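Local atomic coordinates of trehalose monomycolate exporter MmpL3 (PDB entry 7NVH), a protein that probably exports trehalose monomycolate, a mycolic acid carrier for the cell envelope, across the inner membrane of Mycobacterium tuberculosis, as an RND-type transporter. Residues G298-F302 / K558-M562; A289-V293 / T314-M319. One frame throughout, in Å; residues are numbered along the deposited sequence.

Interaction 1 of 2, residues G298-F302 / K558-M562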
# COMPACT_ATOMS: atom_id res chain seq x y z
N GLY A 298 9.66 10.90 -0.34
CA GLY A 298 9.06 11.69 -1.40
C GLY A 298 7.55 11.58 -1.45
O GLY A 298 6.89 12.48 -1.97
N LEU A 299 6.99 10.49 -0.92
CA LEU A 299 5.54 10.35 -0.86
C LEU A 299 4.90 11.39 0.05
O LEU A 299 3.68 11.58 -0.01
CB LEU A 299 5.16 8.95 -0.39
CG LEU A 299 5.74 7.78 -1.19
CD1 LEU A 299 5.28 6.46 -0.61
CD2 LEU A 299 5.36 7.89 -2.65
N LEU A 300 5.68 12.06 0.90
CA LEU A 300 5.13 13.10 1.76
C LEU A 300 4.65 14.30 0.97
O LEU A 300 3.85 15.09 1.48
CB LEU A 300 6.17 13.54 2.79
CG LEU A 300 6.38 12.58 3.95
CD1 LEU A 300 7.52 13.05 4.83
CD2 LEU A 300 5.10 12.47 4.74
N LEU A 301 5.13 14.48 -0.26
CA LEU A 301 4.69 15.61 -1.07
C LEU A 301 3.30 15.40 -1.65
O LEU A 301 2.60 16.38 -1.94
CB LEU A 301 5.69 15.85 -2.20
CG LEU A 301 6.71 16.96 -1.97
CD1 LEU A 301 7.56 16.67 -0.74
CD2 LEU A 301 7.59 17.12 -3.19
N PHE A 302 2.88 14.15 -1.81
CA PHE A 302 1.57 13.88 -2.39
C PHE A 302 0.47 14.26 -1.40
O PHE A 302 0.62 14.04 -0.19
CB PHE A 302 1.46 12.41 -2.77
CG PHE A 302 2.42 12.00 -3.84
CD1 PHE A 302 2.81 12.90 -4.82
CD2 PHE A 302 2.95 10.72 -3.87
CE1 PHE A 302 3.70 12.52 -5.80
CE2 PHE A 302 3.84 10.35 -4.85
CZ PHE A 302 4.21 11.25 -5.82
N LYS A 558 2.97 15.94 -9.03
CA LYS A 558 4.11 15.95 -8.12
C LYS A 558 5.11 14.84 -8.40
O LYS A 558 6.14 14.78 -7.72
CB LYS A 558 3.63 15.87 -6.67
CG LYS A 558 2.84 17.09 -6.22
CD LYS A 558 3.73 18.11 -5.54
CE LYS A 558 2.92 19.20 -4.88
NZ LYS A 558 1.72 18.66 -4.19
N MET A 559 4.83 13.95 -9.35
CA MET A 559 5.88 13.05 -9.84
C MET A 559 7.11 13.77 -10.35
O MET A 559 8.23 13.31 -10.06
CB MET A 559 5.31 12.12 -10.92
CG MET A 559 4.33 11.08 -10.42
SD MET A 559 5.23 9.79 -9.55
CE MET A 559 3.96 9.08 -8.51
N PRO A 560 7.02 14.88 -11.11
CA PRO A 560 8.25 15.55 -11.56
C PRO A 560 9.20 15.92 -10.44
O PRO A 560 10.42 15.93 -10.66
CB PRO A 560 7.72 16.79 -12.28
CG PRO A 560 6.41 16.36 -12.81
CD PRO A 560 5.83 15.44 -11.78
N LEU A 561 8.69 16.23 -9.25
CA LEU A 561 9.55 16.56 -8.12
C LEU A 561 9.77 15.38 -7.19
O LEU A 561 10.84 15.28 -6.57
CB LEU A 561 8.96 17.73 -7.34
CG LEU A 561 9.71 18.23 -6.11
CD1 LEU A 561 11.13 18.60 -6.50
CD2 LEU A 561 9.00 19.43 -5.52
N MET A 562 8.80 14.47 -7.08
CA MET A 562 9.00 13.28 -6.26
C MET A 562 10.11 12.40 -6.83
O MET A 562 10.91 11.84 -6.08
CB MET A 562 7.70 12.48 -6.16
CG MET A 562 7.66 11.54 -4.96
SD MET A 562 8.37 9.92 -5.30
CE MET A 562 7.29 9.34 -6.61
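The ring of F302 reaches to the start of helix 559-577, where K558, just before it, and M559 and M562 within it gather round the ring's outer end. K558 meets the ring at its edge, near the ring plane, with CB 3.5 Å from F302 CE1, and the two side chains run past each other in opposite directions. Both methionines cross F302 at about a right angle and approach its ring obliquely. The M559 methyl carbon CE touches F302 CZ at 3.5 Å, while M562 curls round the same corner, its CG 3.6 Å from CZ. With their sulfurs 5.4 Å (M559 SD) and 5.3 Å (M562 SD) from the F302 ring centroid, these are Met-aromatic contacts; unbranched, bendable thioether chains can fold against the end of a flat ring. M562 has CG anti to its backbone N (chi1 -159°), which lays CG against the carbonyl of G298, whose lack of a side chain lets M562 pack on the backbone. Away from the ring, L301 and L561 cross at about a right angle, CD2 to CD2 at 3.6 Å. The lysine pairs an apolar stem with a polar end: bent at chi2 and chi4, K558 returns NZ to L301 O for a weak hydrogen bond of 3.3 Å. The contact joins the connection between helices 270-297 and 305-336 to the N-terminal turn of a transmembrane helix of the second MMPL family region in an RND-type fold.

Interaction 2 of 2, residues A289-V293 / T314-M319; sequences AVLIV and TIASVM
V318 stands between I292 and V293, and its closest contacts to the two use different methyls. Its CG1 lies 3.5 Å from I292 CG2, and its CG2 lies 3.6 Å from V293 CG2. Branching at CB suits this place, since it gives a short, stiff side chain two methyls to set against two successive residues of the facing helix. I292 contributes mainly its short branch to this contact, CG2 being anti to the backbone N, and the same methyl meets T314 CG2 at 4.0 Å. V293 CG2 extends the apolar strip to I315 CG2, at 4.3 Å.

Sulfur adds a softer contact. M319 crosses V293 at about a right angle, and its chain, bent at chi2 and chi3, brings SD to within 3.5 Å of V293 CG2. SD also lies near the small methyl of A289, a residue compact enough to sit close to the backbone of the opposing helix.

No hydrogen bond joins the two segments; the T314 and S317 hydroxyls bond within helix 305-336. S317 OG, 2.9 Å from T314 O, lies 31° off the plane of that carbonyl, and V318 N reaches the oxygen from the same face. T314 OG1 bonds back to L310 O, so the hydroxyl is occupied within its own helix while CG2 faces I292. Beyond the pair, helix 248-265 packs on I292 and V318 through I248, and I292 also touches D640 of helix 624-654.

The segment axes pass 9.2 Å apart at 176°, part of the antiparallel hairpin of helices 270-297 and 305-336: consecutive transmembrane helices, packed here by aliphatic side chains, within the helical bundle of an RND-type transporter.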
# COMPACT_ATOMS: atom_id res chain seq x y z
N ALA A 289 18.41 1.11 5.67
CA ALA A 289 17.21 1.70 6.27
C ALA A 289 17.06 3.16 5.87
O ALA A 289 15.96 3.61 5.52
CB ALA A 289 17.26 1.56 7.79
N VAL A 290 18.15 3.93 5.93
CA VAL A 290 18.03 5.34 5.54
C VAL A 290 17.78 5.45 4.05
O VAL A 290 17.16 6.42 3.59
CB VAL A 290 19.26 6.15 5.98
CG1 VAL A 290 19.51 5.96 7.46
CG2 VAL A 290 20.48 5.76 5.17
N LEU A 291 18.21 4.47 3.26
CA LEU A 291 17.88 4.47 1.84
C LEU A 291 16.39 4.25 1.62
O LEU A 291 15.78 4.90 0.76
CB LEU A 291 18.68 3.41 1.10
CG LEU A 291 20.00 3.90 0.52
CD1 LEU A 291 20.65 2.77 -0.21
CD2 LEU A 291 19.76 5.07 -0.40
N ILE A 292 15.78 3.34 2.38
CA ILE A 292 14.33 3.18 2.30
C ILE A 292 13.64 4.47 2.70
O ILE A 292 12.67 4.90 2.06
CB ILE A 292 13.85 2.00 3.16
CG1 ILE A 292 14.15 0.68 2.49
CG2 ILE A 292 12.36 2.11 3.38
CD1 ILE A 292 13.59 -0.49 3.24
N VAL A 293 14.11 5.09 3.78
CA VAL A 293 13.50 6.33 4.24
C VAL A 293 13.57 7.39 3.15
O VAL A 293 12.59 8.09 2.88
CB VAL A 293 14.17 6.81 5.54
CG1 VAL A 293 13.76 8.24 5.85
CG2 VAL A 293 13.78 5.90 6.68
N THR A 314 5.80 3.02 6.79
CA THR A 314 7.03 2.49 6.23
C THR A 314 8.25 3.05 6.95
O THR A 314 9.16 2.30 7.32
CB THR A 314 7.11 2.80 4.73
OG1 THR A 314 6.01 2.18 4.06
CG2 THR A 314 8.41 2.28 4.15
N ILE A 315 8.28 4.37 7.16
CA ILE A 315 9.43 4.99 7.81
C ILE A 315 9.59 4.47 9.23
O ILE A 315 10.70 4.11 9.65
CB ILE A 315 9.29 6.52 7.79
CG1 ILE A 315 9.52 7.06 6.38
CG2 ILE A 315 10.25 7.16 8.77
CD1 ILE A 315 9.38 8.56 6.27
N ALA A 316 8.49 4.40 9.98
CA ALA A 316 8.57 3.91 11.35
C ALA A 316 9.04 2.47 11.39
O ALA A 316 9.91 2.12 12.19
CB ALA A 316 7.21 4.05 12.03
N SER A 317 8.49 1.62 10.52
CA SER A 317 8.87 0.21 10.54
C SER A 317 10.34 0.02 10.18
O SER A 317 11.05 -0.74 10.84
CB SER A 317 7.97 -0.59 9.60
OG SER A 317 8.33 -0.36 8.25
N VAL A 318 10.82 0.72 9.15
CA VAL A 318 12.21 0.52 8.73
C VAL A 318 13.17 1.09 9.77
O VAL A 318 14.20 0.47 10.08
CB VAL A 318 12.46 1.12 7.34
CG1 VAL A 318 11.50 0.54 6.35
CG2 VAL A 318 12.36 2.63 7.34
N MET A 319 12.86 2.26 10.34
CA MET A 319 13.74 2.82 11.35
C MET A 319 13.77 1.96 12.59
O MET A 319 14.84 1.75 13.18
CB MET A 319 13.32 4.25 11.68
CG MET A 319 13.76 5.28 10.66
SD MET A 319 15.22 4.79 9.71
CE MET A 319 16.52 4.94 10.93

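Both interactions involve the helical pair 270-297 and 305-336, but at different levels. Interaction 2 joins the two helices to each other through residues 289-293 and 314-319, whereas interaction 1 joins the loop between them to residues 558-562, 256 residues further along the chain, in the other MMPL family region. Their centres lie about 17 Å apart, and they do not touch. Each is partly buried, but interaction 1 has L561 on the surface, while none of the touching residues of interaction 2 is exposed. Chemistry follows place: the hairpin uses aliphatic methyls and one sulfur, without a cross-helix hydrogen bond, whereas the loop contact adds an aromatic ring, two methionines and a weakly bonded lysine.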